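Putative alpha-galactosidase/melibiase (Bacteroides fragilis, PDB 4OGZ) probably catalyses the hydrolysis of terminal, non-reducing alpha-D-galactose residues from alpha-D-galactosides. Local coordinates at residues 43-48 / 71-76; 143-148 / 181-186; 375-380 / 444-449; 390-395 / 402-407; 424-429 / 459-464. All blocks are in the same frame, centred on the assembly; numbering follows the deposited sequence.

Contact 1 (43-48 / 71-76); sequences WHAENL and YKVMLK
Val73 reaches across to Leu48 and Ala45, and its two methyls divide the work. CG1 lies 3.9 Å from Leu48 CD2, the two side chains crossing at a slant, and 4.1 Å from Ala45 CB; CG2 turns to the backbone of Asn47 and Leu48. A second branched residue, Leu75, brings its CD2 to within 3.9 Å of Ala45 CB, so the small alanine methyl is touched by both larger neighbours. On the reverse face His44 and Lys76 start close, CB to CB 4.3 Å, before the lysine chain leads off; Glu46 and the selenomethionine Met74 pair beside them, polar or flexible residues suited to a more exposed surface. Backbone bonds link both pairs in each direction, for example Glu46 N to Met74 O at 2.8 Å. Past the strand end Asn47 has a positive phi (76°), which asparagine tolerates well, and its ND2 gives Lys72 O a nearly straight bond of 3.0 Å (173°), the acceptor lying in the amide plane. Trp43 NE1 bonds Thr35 OG1, while Trp43 and Leu75 both meet Ile33 of the facing sheet. This is an antiparallel edge pair of an Ig-like beta sandwich, strand 42-46 being outermost in its sheet.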
# COMPACT_ATOMS: atom_id res chain seq x y z
N TRP A 43 -22.22 -2.64 -12.96
CA TRP A 43 -21.35 -1.55 -13.30
C TRP A 43 -21.50 -1.18 -14.77
O TRP A 43 -21.85 -2.01 -15.60
CB TRP A 43 -19.91 -1.92 -13.06
CG TRP A 43 -19.48 -1.94 -11.68
CD1 TRP A 43 -18.90 -0.92 -10.99
CD2 TRP A 43 -19.53 -3.06 -10.78
NE1 TRP A 43 -18.59 -1.34 -9.70
CE2 TRP A 43 -18.97 -2.65 -9.56
CE3 TRP A 43 -19.98 -4.36 -10.90
CZ2 TRP A 43 -18.84 -3.53 -8.45
CZ3 TRP A 43 -19.87 -5.22 -9.80
CH2 TRP A 43 -19.29 -4.80 -8.61
N HIS A 44 -21.23 0.08 -15.07
CA HIS A 44 -21.20 0.55 -16.44
C HIS A 44 -20.03 1.47 -16.60
O HIS A 44 -19.59 2.12 -15.64
CB HIS A 44 -22.52 1.25 -16.83
CG HIS A 44 -23.72 0.37 -16.66
ND1 HIS A 44 -24.23 -0.39 -17.69
CD2 HIS A 44 -24.44 0.07 -15.56
CE1 HIS A 44 -25.25 -1.09 -17.24
NE2 HIS A 44 -25.40 -0.83 -15.95
N ALA A 45 -19.49 1.47 -17.82
CA ALA A 45 -18.39 2.33 -18.13
C ALA A 45 -18.68 2.98 -19.46
O ALA A 45 -19.08 2.32 -20.39
CB ALA A 45 -17.10 1.55 -18.19
N GLU A 46 -18.50 4.29 -19.53
CA GLU A 46 -18.59 5.01 -20.79
C GLU A 46 -17.19 5.55 -21.08
O GLU A 46 -16.45 5.97 -20.17
CB GLU A 46 -19.69 6.08 -20.73
CG GLU A 46 -19.76 7.06 -21.90
CD GLU A 46 -20.12 6.41 -23.24
OE1 GLU A 46 -20.32 5.18 -23.29
OE2 GLU A 46 -20.23 7.14 -24.26
N ASN A 47 -16.79 5.44 -22.33
CA ASN A 47 -15.50 6.00 -22.74
C ASN A 47 -14.25 5.21 -22.33
O ASN A 47 -13.17 5.78 -22.15
CB ASN A 47 -15.35 7.42 -22.19
CG ASN A 47 -14.76 8.34 -23.20
OD1 ASN A 47 -15.15 8.29 -24.36
ND2 ASN A 47 -13.75 9.12 -22.80
N LEU A 48 -14.37 3.90 -22.19
CA LEU A 48 -13.18 3.07 -21.97
C LEU A 48 -12.29 3.14 -23.19
O LEU A 48 -12.78 3.01 -24.28
CB LEU A 48 -13.56 1.62 -21.75
CG LEU A 48 -13.94 1.18 -20.35
CD1 LEU A 48 -14.54 -0.21 -20.47
CD2 LEU A 48 -12.76 1.22 -19.38
N TYR A 71 -6.80 8.86 -20.29
CA TYR A 71 -8.16 8.53 -20.64
C TYR A 71 -9.11 8.66 -19.46
O TYR A 71 -8.88 8.10 -18.40
CB TYR A 71 -8.20 7.11 -21.13
CG TYR A 71 -7.22 6.79 -22.19
CD1 TYR A 71 -7.53 7.02 -23.54
CD2 TYR A 71 -6.00 6.22 -21.90
CE1 TYR A 71 -6.63 6.70 -24.54
CE2 TYR A 71 -5.10 5.88 -22.90
CZ TYR A 71 -5.42 6.13 -24.23
OH TYR A 71 -4.52 5.80 -25.22
N LYS A 72 -10.20 9.39 -19.66
CA LYS A 72 -11.15 9.69 -18.61
C LYS A 72 -12.43 8.89 -18.90
O LYS A 72 -13.14 9.12 -19.89
CB LYS A 72 -11.38 11.22 -18.52
CG LYS A 72 -10.13 12.00 -18.13
CD LYS A 72 -10.24 13.52 -18.39
CE LYS A 72 -8.94 14.11 -18.95
NZ LYS A 72 -8.74 15.56 -18.67
N VAL A 73 -12.68 7.93 -18.03
CA VAL A 73 -13.75 6.98 -18.16
C VAL A 73 -14.81 7.33 -17.13
O VAL A 73 -14.47 7.59 -15.96
CB VAL A 73 -13.21 5.55 -17.88
CG1 VAL A 73 -14.33 4.51 -17.95
CG2 VAL A 73 -12.04 5.22 -18.82
N MSE A 74 -16.08 7.24 -17.50
CA MSE A 74 -17.15 7.52 -16.54
C MSE A 74 -17.71 6.20 -16.12
O MSE A 74 -18.14 5.43 -16.96
CB MSE A 74 -18.25 8.43 -17.09
CG MSE A 74 -17.68 9.83 -17.33
SE MSE A 74 -17.19 10.85 -15.68
CE MSE A 74 -18.54 10.15 -14.45
N LEU A 75 -17.65 5.92 -14.82
CA LEU A 75 -18.17 4.70 -14.23
C LEU A 75 -19.48 4.96 -13.51
O LEU A 75 -19.69 6.01 -12.90
CB LEU A 75 -17.17 4.09 -13.25
CG LEU A 75 -15.72 3.86 -13.72
CD1 LEU A 75 -14.87 3.37 -12.56
CD2 LEU A 75 -15.67 2.89 -14.87
N LYS A 76 -20.37 3.99 -13.63
CA LYS A 76 -21.60 4.02 -12.89
C LYS A 76 -21.78 2.66 -12.22
O LYS A 76 -21.52 1.64 -12.84
CB LYS A 76 -22.76 4.35 -13.83
CG LYS A 76 -24.03 4.75 -13.11
CD LYS A 76 -25.00 5.53 -14.00
CE LYS A 76 -26.02 6.25 -13.11
NZ LYS A 76 -27.14 6.88 -13.87

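Contact 2 (143-148 / 181-186); sequences DFWQLP and LGIYSD
Asp143 and Tyr184 bring the two backbones nearest, with CA atoms 5.8 Å apart. Segment 181-186 is extended, part of a parallel barrel strand, whereas 143-148 is an irregular loop following strand 138-140; Phe144 turns it with a positive phi of 87°. Side chains therefore carry most of the contact, partly against the other segment's backbone. Trp145 is held on two counts. Its NE1 donates to Tyr184 O at 2.8 Å, the acceptor lying in the ring plane and the proton arriving in the carbonyl plane on a lone pair. Ile183 crosses the indole at about a right angle, placing CD1 over the six-membered ring, 3.6 Å from its centroid. CB of Gln146 lies against the opposite face, toward the rim, so the flat indole is sandwiched between aliphatic groups. Asp143 passes obliquely over the Tyr184 ring: CB is 3.9 Å from the centroid, Asp143 CG is 3.3 Å from Tyr184 CE1, and carboxylate and ring planes are 31° apart. CG of Tyr184 is anti to its backbone N (chi1 167°), which directs the ring toward the loop. Asp143 OD2 accepts from Thr191 OG1 and Gly193 N, and Tyr184 OH bonds Asp220 OD2. In chemical terms, a buried indole N-H has its acceptor, and the carboxylate and the phenol each have polar partners outside the two segments, at the C-terminal end of the barrel strands, where TIM-barrel glycosidases carry their active sites.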
# COMPACT_ATOMS: atom_id res chain seq x y z
N ASP A 143 9.23 -13.71 1.47
CA ASP A 143 10.35 -14.68 1.33
C ASP A 143 9.82 -16.11 1.54
O ASP A 143 8.76 -16.31 2.15
CB ASP A 143 11.45 -14.30 2.36
CG ASP A 143 12.88 -14.90 2.03
OD1 ASP A 143 13.04 -15.69 1.08
OD2 ASP A 143 13.84 -14.55 2.77
N PHE A 144 10.56 -17.07 0.99
CA PHE A 144 10.40 -18.53 1.24
C PHE A 144 9.38 -19.25 0.33
O PHE A 144 8.92 -20.32 0.68
CB PHE A 144 10.05 -18.80 2.70
CG PHE A 144 11.13 -18.43 3.67
CD1 PHE A 144 12.30 -19.17 3.73
CD2 PHE A 144 10.95 -17.37 4.56
CE1 PHE A 144 13.29 -18.85 4.66
CE2 PHE A 144 11.95 -17.02 5.46
CZ PHE A 144 13.11 -17.78 5.53
N TRP A 145 9.03 -18.66 -0.80
CA TRP A 145 8.20 -19.33 -1.81
C TRP A 145 9.04 -20.26 -2.68
O TRP A 145 8.51 -21.16 -3.35
CB TRP A 145 7.49 -18.31 -2.70
CG TRP A 145 8.43 -17.41 -3.40
CD1 TRP A 145 8.87 -16.20 -2.98
CD2 TRP A 145 9.04 -17.65 -4.67
NE1 TRP A 145 9.77 -15.66 -3.92
CE2 TRP A 145 9.85 -16.54 -4.97
CE3 TRP A 145 8.92 -18.67 -5.62
CZ2 TRP A 145 10.56 -16.46 -6.13
CZ3 TRP A 145 9.62 -18.57 -6.79
CH2 TRP A 145 10.44 -17.49 -7.04
N GLN A 146 10.35 -20.00 -2.66
CA GLN A 146 11.30 -20.66 -3.52
C GLN A 146 12.19 -21.59 -2.72
O GLN A 146 12.28 -21.52 -1.46
CB GLN A 146 12.13 -19.63 -4.30
CG GLN A 146 13.16 -18.85 -3.52
CD GLN A 146 12.61 -17.63 -2.80
OE1 GLN A 146 11.76 -17.73 -1.91
NE2 GLN A 146 13.12 -16.45 -3.19
N LEU A 147 12.85 -22.48 -3.44
CA LEU A 147 13.75 -23.44 -2.79
C LEU A 147 15.11 -22.79 -2.56
O LEU A 147 15.42 -21.77 -3.18
CB LEU A 147 13.90 -24.72 -3.63
CG LEU A 147 12.70 -25.66 -3.76
CD1 LEU A 147 13.12 -26.91 -4.51
CD2 LEU A 147 12.09 -26.05 -2.41
N PRO A 148 15.93 -23.38 -1.68
CA PRO A 148 17.23 -22.78 -1.39
C PRO A 148 18.17 -22.68 -2.61
O PRO A 148 18.82 -21.64 -2.77
CB PRO A 148 17.83 -23.70 -0.29
CG PRO A 148 16.67 -24.43 0.30
CD PRO A 148 15.66 -24.57 -0.83
N LEU A 181 -0.62 -9.79 -7.96
CA LEU A 181 0.29 -10.73 -7.27
C LEU A 181 1.67 -10.10 -7.11
O LEU A 181 2.27 -9.62 -8.08
CB LEU A 181 0.41 -12.04 -8.03
CG LEU A 181 1.46 -13.01 -7.44
CD1 LEU A 181 1.02 -13.45 -6.05
CD2 LEU A 181 1.69 -14.21 -8.32
N GLY A 182 2.14 -10.05 -5.87
CA GLY A 182 3.50 -9.67 -5.55
C GLY A 182 4.36 -10.89 -5.22
O GLY A 182 3.86 -11.89 -4.70
N ILE A 183 5.65 -10.80 -5.54
CA ILE A 183 6.61 -11.86 -5.20
C ILE A 183 7.86 -11.21 -4.66
O ILE A 183 7.92 -10.01 -4.56
CB ILE A 183 6.85 -12.80 -6.42
CG1 ILE A 183 7.45 -14.14 -5.95
CG2 ILE A 183 7.74 -12.18 -7.49
CD1 ILE A 183 7.15 -15.28 -6.89
N TYR A 184 8.85 -12.00 -4.29
CA TYR A 184 10.00 -11.53 -3.56
C TYR A 184 11.27 -12.21 -4.01
O TYR A 184 11.30 -13.40 -4.30
CB TYR A 184 9.76 -11.78 -2.08
CG TYR A 184 10.97 -11.64 -1.18
CD1 TYR A 184 11.89 -12.66 -1.09
CD2 TYR A 184 11.17 -10.48 -0.43
CE1 TYR A 184 12.99 -12.56 -0.25
CE2 TYR A 184 12.27 -10.35 0.39
CZ TYR A 184 13.17 -11.41 0.51
OH TYR A 184 14.27 -11.33 1.32
N SER A 185 12.34 -11.43 -4.11
CA SER A 185 13.67 -11.99 -4.30
C SER A 185 14.66 -11.06 -3.62
O SER A 185 14.28 -10.19 -2.83
CB SER A 185 13.94 -12.16 -5.78
OG SER A 185 15.06 -13.00 -5.99
N ASP A 186 15.94 -11.25 -3.92
CA ASP A 186 17.03 -10.58 -3.20
C ASP A 186 18.16 -10.39 -4.17
O ASP A 186 18.43 -11.27 -4.98
CB ASP A 186 17.43 -11.44 -2.00
CG ASP A 186 18.39 -10.74 -1.03
OD1 ASP A 186 19.53 -10.44 -1.40
OD2 ASP A 186 18.00 -10.53 0.13

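Contact 3 (375-380 / 444-449); sequences LLNKDL and DVIEGS
Just ahead of Val445, which meets Asn377, Asp379 and Leu380, stands Asp444. Its OD1 accepts from Ile446 N, nearly in line with the C-O bond, and from Glu447 N at 2.9 Å, coming from above the carboxylate plane: an Asx turn within an Asx motif that fixes the bend presenting the next two residues. Val445 O receives Asn377 ND2 at 3.2 Å along an almost straight N-H (172°), with the oxygen in the amide plane. The other end of that amide, OD1, caps helix 378-384 by accepting from Leu380 N at 2.9 Å, so one asparagine serves helix and turn together. Val445 CG1 rests on Asp379 CB at 3.7 Å, Asp379 OD2 being bonded by Tyr443 OH, and tightly on Leu380 CD2 at 3.5 Å. In Ile446, chi2 of -69° swings CD1 back toward Leu380 CD1, 3.9 Å away. Gly448 takes the positive phi natural to glycine and with Ser449 faces Asp444 in a G1 beta bulge. The turn thus sits against the start of helix 378-384, with Leu380 also packed on Phe348 of helix 341-353, and Val445 on Val469 and Ile471 of strand 467-472, joining barrel to C-terminal beta sandwich.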
# COMPACT_ATOMS: atom_id res chain seq x y z
N LEU A 375 -8.76 -0.62 9.59
CA LEU A 375 -8.36 -0.93 8.21
C LEU A 375 -9.44 -0.63 7.16
O LEU A 375 -9.15 -0.58 5.98
CB LEU A 375 -7.99 -2.41 8.10
CG LEU A 375 -6.75 -2.84 8.87
CD1 LEU A 375 -6.50 -4.31 8.59
CD2 LEU A 375 -5.52 -2.03 8.50
N LEU A 376 -10.70 -0.54 7.59
CA LEU A 376 -11.78 -0.21 6.69
C LEU A 376 -12.21 1.26 6.84
O LEU A 376 -13.33 1.57 6.50
CB LEU A 376 -12.97 -1.18 6.88
CG LEU A 376 -12.71 -2.68 6.64
CD1 LEU A 376 -14.02 -3.44 6.80
CD2 LEU A 376 -12.11 -3.01 5.29
N ASN A 377 -11.36 2.14 7.35
CA ASN A 377 -11.74 3.53 7.49
C ASN A 377 -11.59 4.17 6.12
O ASN A 377 -10.48 4.47 5.70
CB ASN A 377 -10.90 4.30 8.51
CG ASN A 377 -11.40 5.72 8.73
OD1 ASN A 377 -11.66 6.46 7.75
ND2 ASN A 377 -11.48 6.14 9.98
N LYS A 378 -12.71 4.31 5.44
CA LYS A 378 -12.77 4.80 4.06
C LYS A 378 -12.18 6.19 3.90
O LYS A 378 -11.67 6.55 2.81
CB LYS A 378 -14.24 4.79 3.66
CG LYS A 378 -14.65 5.52 2.41
CD LYS A 378 -16.18 5.61 2.39
CE LYS A 378 -16.75 5.78 1.00
NZ LYS A 378 -17.87 4.84 0.71
N ASP A 379 -12.28 7.00 4.95
CA ASP A 379 -11.89 8.40 4.89
C ASP A 379 -10.39 8.55 5.01
O ASP A 379 -9.78 9.30 4.26
CB ASP A 379 -12.58 9.23 5.99
CG ASP A 379 -14.11 9.30 5.82
OD1 ASP A 379 -14.58 9.27 4.67
OD2 ASP A 379 -14.82 9.39 6.86
N LEU A 380 -9.78 7.78 5.90
CA LEU A 380 -8.32 7.72 5.97
C LEU A 380 -7.70 7.18 4.68
O LEU A 380 -6.71 7.75 4.19
CB LEU A 380 -7.82 6.88 7.14
CG LEU A 380 -8.05 7.52 8.49
CD1 LEU A 380 -7.80 6.48 9.60
CD2 LEU A 380 -7.16 8.75 8.67
N ASP A 444 -14.03 15.48 11.30
CA ASP A 444 -13.28 14.51 12.11
C ASP A 444 -13.37 13.15 11.42
O ASP A 444 -14.42 12.54 11.37
CB ASP A 444 -13.79 14.49 13.53
CG ASP A 444 -13.00 13.57 14.44
OD1 ASP A 444 -12.52 12.51 13.99
OD2 ASP A 444 -12.86 13.94 15.61
N VAL A 445 -12.25 12.71 10.88
CA VAL A 445 -12.13 11.51 10.06
C VAL A 445 -12.18 10.21 10.87
O VAL A 445 -12.52 9.16 10.34
CB VAL A 445 -10.80 11.60 9.27
CG1 VAL A 445 -10.32 10.24 8.76
CG2 VAL A 445 -10.97 12.57 8.13
N ILE A 446 -11.83 10.26 12.15
CA ILE A 446 -11.86 9.07 13.00
C ILE A 446 -13.27 8.89 13.54
O ILE A 446 -13.73 7.77 13.69
CB ILE A 446 -10.86 9.17 14.16
CG1 ILE A 446 -9.42 9.39 13.64
CG2 ILE A 446 -10.93 7.93 15.05
CD1 ILE A 446 -8.84 8.20 12.92
N GLU A 447 -13.93 9.99 13.87
CA GLU A 447 -15.33 9.92 14.31
C GLU A 447 -16.31 9.85 13.16
O GLU A 447 -17.47 9.52 13.38
CB GLU A 447 -15.71 11.14 15.16
CG GLU A 447 -15.68 10.89 16.64
CD GLU A 447 -14.29 10.58 17.10
OE1 GLU A 447 -13.36 11.34 16.73
OE2 GLU A 447 -14.12 9.59 17.83
N GLY A 448 -15.89 10.22 11.96
CA GLY A 448 -16.82 10.44 10.86
C GLY A 448 -17.90 11.49 11.17
O GLY A 448 -19.08 11.21 11.03
N SER A 449 -17.51 12.69 11.56
CA SER A 449 -18.48 13.77 11.81
C SER A 449 -17.87 15.15 11.78
O SER A 449 -16.67 15.30 11.97
CB SER A 449 -19.10 13.58 13.17
OG SER A 449 -18.06 13.50 14.12

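Contact 4 (390-395 / 402-407); sequences IQAERA and DVWVKP
Glu393 and Val405 form the hydrogen-bonded pair of a beta hairpin, strands 393-397 and 401-407, at the edge of the C-terminal sandwich domain; Glu393 N to Val405 O is 2.9 Å and Val405 N to Glu393 O 2.8 Å. The close-packed face belongs to Trp404. Arg394 CB lies over the centre of its six-membered ring, 3.6 Å from the centroid, and Arg394 CD follows at 3.6 Å from Trp404 CZ2, so the aliphatic stem of the arginine covers the indole, while its guanidinium is tilted 57° from the ring. Ala392, small enough for a tight place, puts CB 3.8 Å from Lys406 CB. Beyond this the contact becomes wetter. The Arg394 chain bends at chi3 (60°), and NH1 reaches a water at the guanidinium edge, which donates on to Asp402 OD2; NH1 also has a salt bridge to Glu301, and Asp402 OD1 one to Arg420. Trp404 NE1 shares Asp402 OD2 as acceptor. On the other face, exposed Glu393 runs alongside Val405. At the far end the long chain of buried Lys406 turns at chi4 (-54°), and its NZ donates to Ile390 O at 2.8 Å and to a second water at 2.7 Å, which in turn donates to Pro407 O.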
# COMPACT_ATOMS: atom_id res chain seq x y z
N ILE A 390 0.75 13.78 -2.29
CA ILE A 390 1.69 14.46 -1.44
C ILE A 390 1.86 13.69 -0.12
O ILE A 390 0.90 13.50 0.59
CB ILE A 390 1.19 15.85 -1.14
CG1 ILE A 390 1.17 16.68 -2.47
CG2 ILE A 390 2.06 16.54 -0.09
CD1 ILE A 390 0.41 17.97 -2.33
N GLN A 391 3.08 13.39 0.24
CA GLN A 391 3.35 12.85 1.58
C GLN A 391 3.25 13.99 2.57
O GLN A 391 3.85 15.06 2.35
CB GLN A 391 4.74 12.21 1.63
CG GLN A 391 5.24 11.78 3.01
CD GLN A 391 6.48 10.91 2.90
OE1 GLN A 391 6.53 9.98 2.08
NE2 GLN A 391 7.50 11.23 3.69
N ALA A 392 2.50 13.78 3.64
CA ALA A 392 2.29 14.81 4.61
C ALA A 392 3.59 15.34 5.18
O ALA A 392 4.54 14.61 5.43
CB ALA A 392 1.41 14.30 5.72
N GLU A 393 3.61 16.64 5.41
CA GLU A 393 4.71 17.29 6.05
C GLU A 393 4.51 17.15 7.54
O GLU A 393 3.40 17.30 8.01
CB GLU A 393 4.69 18.75 5.65
CG GLU A 393 5.82 19.56 6.21
CD GLU A 393 5.73 21.03 5.82
OE1 GLU A 393 4.83 21.72 6.32
OE2 GLU A 393 6.55 21.48 5.01
N ARG A 394 5.57 16.85 8.30
CA ARG A 394 5.47 17.01 9.73
C ARG A 394 5.80 18.46 10.00
O ARG A 394 6.96 18.82 10.19
CB ARG A 394 6.38 16.06 10.47
CG ARG A 394 6.16 16.10 11.95
CD ARG A 394 7.05 15.09 12.66
NE ARG A 394 8.46 15.36 12.43
CZ ARG A 394 9.46 14.58 12.83
NH1 ARG A 394 9.23 13.46 13.49
NH2 ARG A 394 10.71 14.94 12.59
N ALA A 395 4.73 19.28 10.05
CA ALA A 395 4.84 20.72 10.21
C ALA A 395 5.46 21.16 11.51
O ALA A 395 6.17 22.16 11.53
CB ALA A 395 3.47 21.31 10.12
N ASP A 402 3.05 15.79 17.55
CA ASP A 402 3.29 16.23 16.20
C ASP A 402 2.03 16.85 15.63
O ASP A 402 0.92 16.49 16.00
CB ASP A 402 3.56 15.06 15.28
CG ASP A 402 4.84 14.34 15.56
OD1 ASP A 402 5.72 14.83 16.28
OD2 ASP A 402 4.97 13.22 15.00
N VAL A 403 2.23 17.73 14.67
CA VAL A 403 1.18 18.13 13.80
C VAL A 403 1.66 17.87 12.38
O VAL A 403 2.71 18.36 12.00
CB VAL A 403 0.81 19.60 14.02
CG1 VAL A 403 -0.25 20.02 13.02
CG2 VAL A 403 0.32 19.82 15.45
N TRP A 404 0.90 17.06 11.63
CA TRP A 404 1.23 16.69 10.26
C TRP A 404 0.19 17.29 9.33
O TRP A 404 -0.97 17.39 9.71
CB TRP A 404 1.26 15.19 10.07
CG TRP A 404 2.34 14.41 10.78
CD1 TRP A 404 2.41 14.14 12.11
CD2 TRP A 404 3.46 13.73 10.18
NE1 TRP A 404 3.52 13.35 12.38
CE2 TRP A 404 4.19 13.11 11.21
CE3 TRP A 404 3.94 13.63 8.86
CZ2 TRP A 404 5.35 12.35 10.97
CZ3 TRP A 404 5.09 12.90 8.62
CH2 TRP A 404 5.78 12.24 9.67
N VAL A 405 0.61 17.70 8.13
CA VAL A 405 -0.31 18.35 7.16
C VAL A 405 -0.14 17.84 5.69
O VAL A 405 0.95 17.73 5.12
CB VAL A 405 -0.21 19.87 7.24
CG1 VAL A 405 1.23 20.32 7.23
CG2 VAL A 405 -1.02 20.54 6.11
N LYS A 406 -1.27 17.45 5.14
CA LYS A 406 -1.35 16.86 3.81
C LYS A 406 -2.34 17.68 2.96
O LYS A 406 -3.54 17.67 3.19
CB LYS A 406 -1.81 15.40 3.92
CG LYS A 406 -1.62 14.59 2.64
CD LYS A 406 -2.36 13.28 2.69
CE LYS A 406 -1.84 12.24 1.70
NZ LYS A 406 -1.78 12.69 0.30
N PRO A 407 -1.82 18.45 2.01
CA PRO A 407 -2.78 19.14 1.13
C PRO A 407 -3.53 18.15 0.25
O PRO A 407 -2.91 17.26 -0.30
CB PRO A 407 -1.91 20.07 0.28
CG PRO A 407 -0.54 20.04 0.88
CD PRO A 407 -0.42 18.78 1.71
O HOH W 1 -2.41 14.67 -1.36
O HOH W 2 7.24 12.03 14.30

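Contact 5 (424-429 / 459-464); sequences PVDVEL and VVKLAP
Asp426 and Val459 meet at the carboxylate, the flat group of this contact. Val459 CG1 lies over one face, 3.7 Å from Asp426 CG, and is 3.5 Å from Asp426 CB. Lys461 CG approaches Asp426 OD1 more obliquely, at 3.4 Å and from the same side. Asp426 and Lys461 lie side by side and point the same way, yet their charged ends stay apart, Asp426 OD1 to Lys461 NZ being 6.0 Å. CG of Asp426 is anti to its carbonyl carbon (chi1 -67°), a setting that leans the group toward the other strand. Where the strand pair runs out, a looser apolar touch joins two proline rings, Pro424 CD to Pro464 CG at 4.5 Å. The buried face is wholly branched aliphatic: Val427 CG2 meets Leu462 CD1 at 4.0 Å, and Leu429 CD2 meets Val460 CG2 at 4.0 Å, each pair slanting across the other. Valine suits an extended strand, and leucine reaches farther into the sandwich, where Leu462 touches Cys417 and Asn419 and Leu429 touches Phe470. Paired backbone bonds at Val425 with Leu462 and at Val427 with Val460 close the antiparallel ladder. The chemistry is that of an amphipathic strand pair: dispersion contacts and backbone bonds hold it together, while the charged residues Asp426, Glu428 and Lys461, with Val459 among them, line its exposed face, where any attraction of Asp426 for Lys461 is probably modest.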
# COMPACT_ATOMS: atom_id res chain seq x y z
N PRO A 424 -1.73 12.13 28.64
CA PRO A 424 -2.60 12.95 27.81
C PRO A 424 -1.88 14.22 27.39
O PRO A 424 -1.04 14.69 28.12
CB PRO A 424 -3.78 13.29 28.73
CG PRO A 424 -3.30 13.04 30.12
CD PRO A 424 -2.21 12.00 30.02
N VAL A 425 -2.24 14.77 26.24
CA VAL A 425 -1.62 15.98 25.70
C VAL A 425 -2.65 16.94 25.09
O VAL A 425 -3.59 16.50 24.45
CB VAL A 425 -0.61 15.59 24.60
CG1 VAL A 425 -0.27 16.74 23.66
CG2 VAL A 425 0.67 15.01 25.20
N ASP A 426 -2.44 18.24 25.26
CA ASP A 426 -3.21 19.28 24.59
C ASP A 426 -2.44 19.84 23.38
O ASP A 426 -1.24 20.12 23.46
CB ASP A 426 -3.53 20.41 25.55
CG ASP A 426 -4.49 20.00 26.66
OD1 ASP A 426 -5.18 18.95 26.54
OD2 ASP A 426 -4.59 20.73 27.68
N VAL A 427 -3.12 20.01 22.25
CA VAL A 427 -2.50 20.58 21.06
C VAL A 427 -3.38 21.71 20.55
O VAL A 427 -4.53 21.47 20.16
CB VAL A 427 -2.34 19.54 19.94
CG1 VAL A 427 -1.70 20.18 18.70
CG2 VAL A 427 -1.54 18.35 20.41
N GLU A 428 -2.88 22.95 20.56
CA GLU A 428 -3.72 24.05 20.12
C GLU A 428 -3.71 24.07 18.61
O GLU A 428 -2.66 23.91 17.98
CB GLU A 428 -3.29 25.39 20.67
CG GLU A 428 -4.49 26.31 20.79
CD GLU A 428 -4.15 27.78 20.76
OE1 GLU A 428 -3.48 28.25 21.70
OE2 GLU A 428 -4.59 28.47 19.81
N LEU A 429 -4.89 24.23 18.03
CA LEU A 429 -5.04 24.28 16.59
C LEU A 429 -5.70 25.60 16.27
O LEU A 429 -6.72 25.93 16.85
CB LEU A 429 -5.89 23.12 16.12
CG LEU A 429 -5.70 22.54 14.75
CD1 LEU A 429 -4.21 22.31 14.48
CD2 LEU A 429 -6.48 21.23 14.64
N VAL A 459 -8.48 23.66 21.40
CA VAL A 459 -7.46 22.77 21.97
C VAL A 459 -7.87 21.35 21.69
O VAL A 459 -8.93 20.94 22.09
CB VAL A 459 -7.29 22.98 23.49
CG1 VAL A 459 -6.42 21.87 24.10
CG2 VAL A 459 -6.70 24.36 23.80
N VAL A 460 -7.04 20.63 20.97
CA VAL A 460 -7.28 19.22 20.71
C VAL A 460 -6.77 18.46 21.93
O VAL A 460 -5.64 18.68 22.36
CB VAL A 460 -6.55 18.75 19.44
CG1 VAL A 460 -6.70 17.25 19.26
CG2 VAL A 460 -7.08 19.49 18.20
N LYS A 461 -7.59 17.57 22.49
CA LYS A 461 -7.16 16.78 23.63
C LYS A 461 -6.89 15.37 23.16
O LYS A 461 -7.77 14.72 22.58
CB LYS A 461 -8.22 16.79 24.72
CG LYS A 461 -8.26 18.09 25.49
CD LYS A 461 -9.67 18.48 25.88
CE LYS A 461 -9.66 19.80 26.63
NZ LYS A 461 -10.99 20.47 26.59
N LEU A 462 -5.67 14.90 23.41
CA LEU A 462 -5.28 13.60 22.93
C LEU A 462 -5.00 12.71 24.10
O LEU A 462 -4.23 13.07 24.98
CB LEU A 462 -4.02 13.72 22.04
CG LEU A 462 -4.16 14.58 20.79
CD1 LEU A 462 -2.83 14.63 20.06
CD2 LEU A 462 -5.24 14.03 19.87
N ALA A 463 -5.61 11.52 24.10
CA ALA A 463 -5.23 10.49 25.04
C ALA A 463 -3.86 9.92 24.64
O ALA A 463 -3.39 10.10 23.51
CB ALA A 463 -6.31 9.40 25.10
N PRO A 464 -3.20 9.22 25.56
CA PRO A 464 -1.95 8.58 25.23
C PRO A 464 -2.02 7.82 23.91
O PRO A 464 -2.92 7.02 23.72
CB PRO A 464 -1.76 7.59 26.39
CG PRO A 464 -2.39 8.29 27.52
CD PRO A 464 -3.60 8.96 26.95

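Overall arrangement
The five contacts follow the chain through three regions. Contact 1 lies in the N-terminal Ig-like domain and contact 2 in the TIM barrel, their centres about 37 Å apart. Contact 3 joins helix 378-384 to the C-terminal sandwich; contact 4 is nested within the loop it closes, and contact 5 alternates with it along the chain. The last three are neighbours, with centres about 17 to 19 Å apart, whereas contact 2 lies about 35 Å from contacts 3 and 4, across the chain's centre. Contacts 4 and 5 touch through Val403 CG2 and Val427 CG1 (3.8 Å), so that the two strand pairs pack against each other within the C-terminal sandwich.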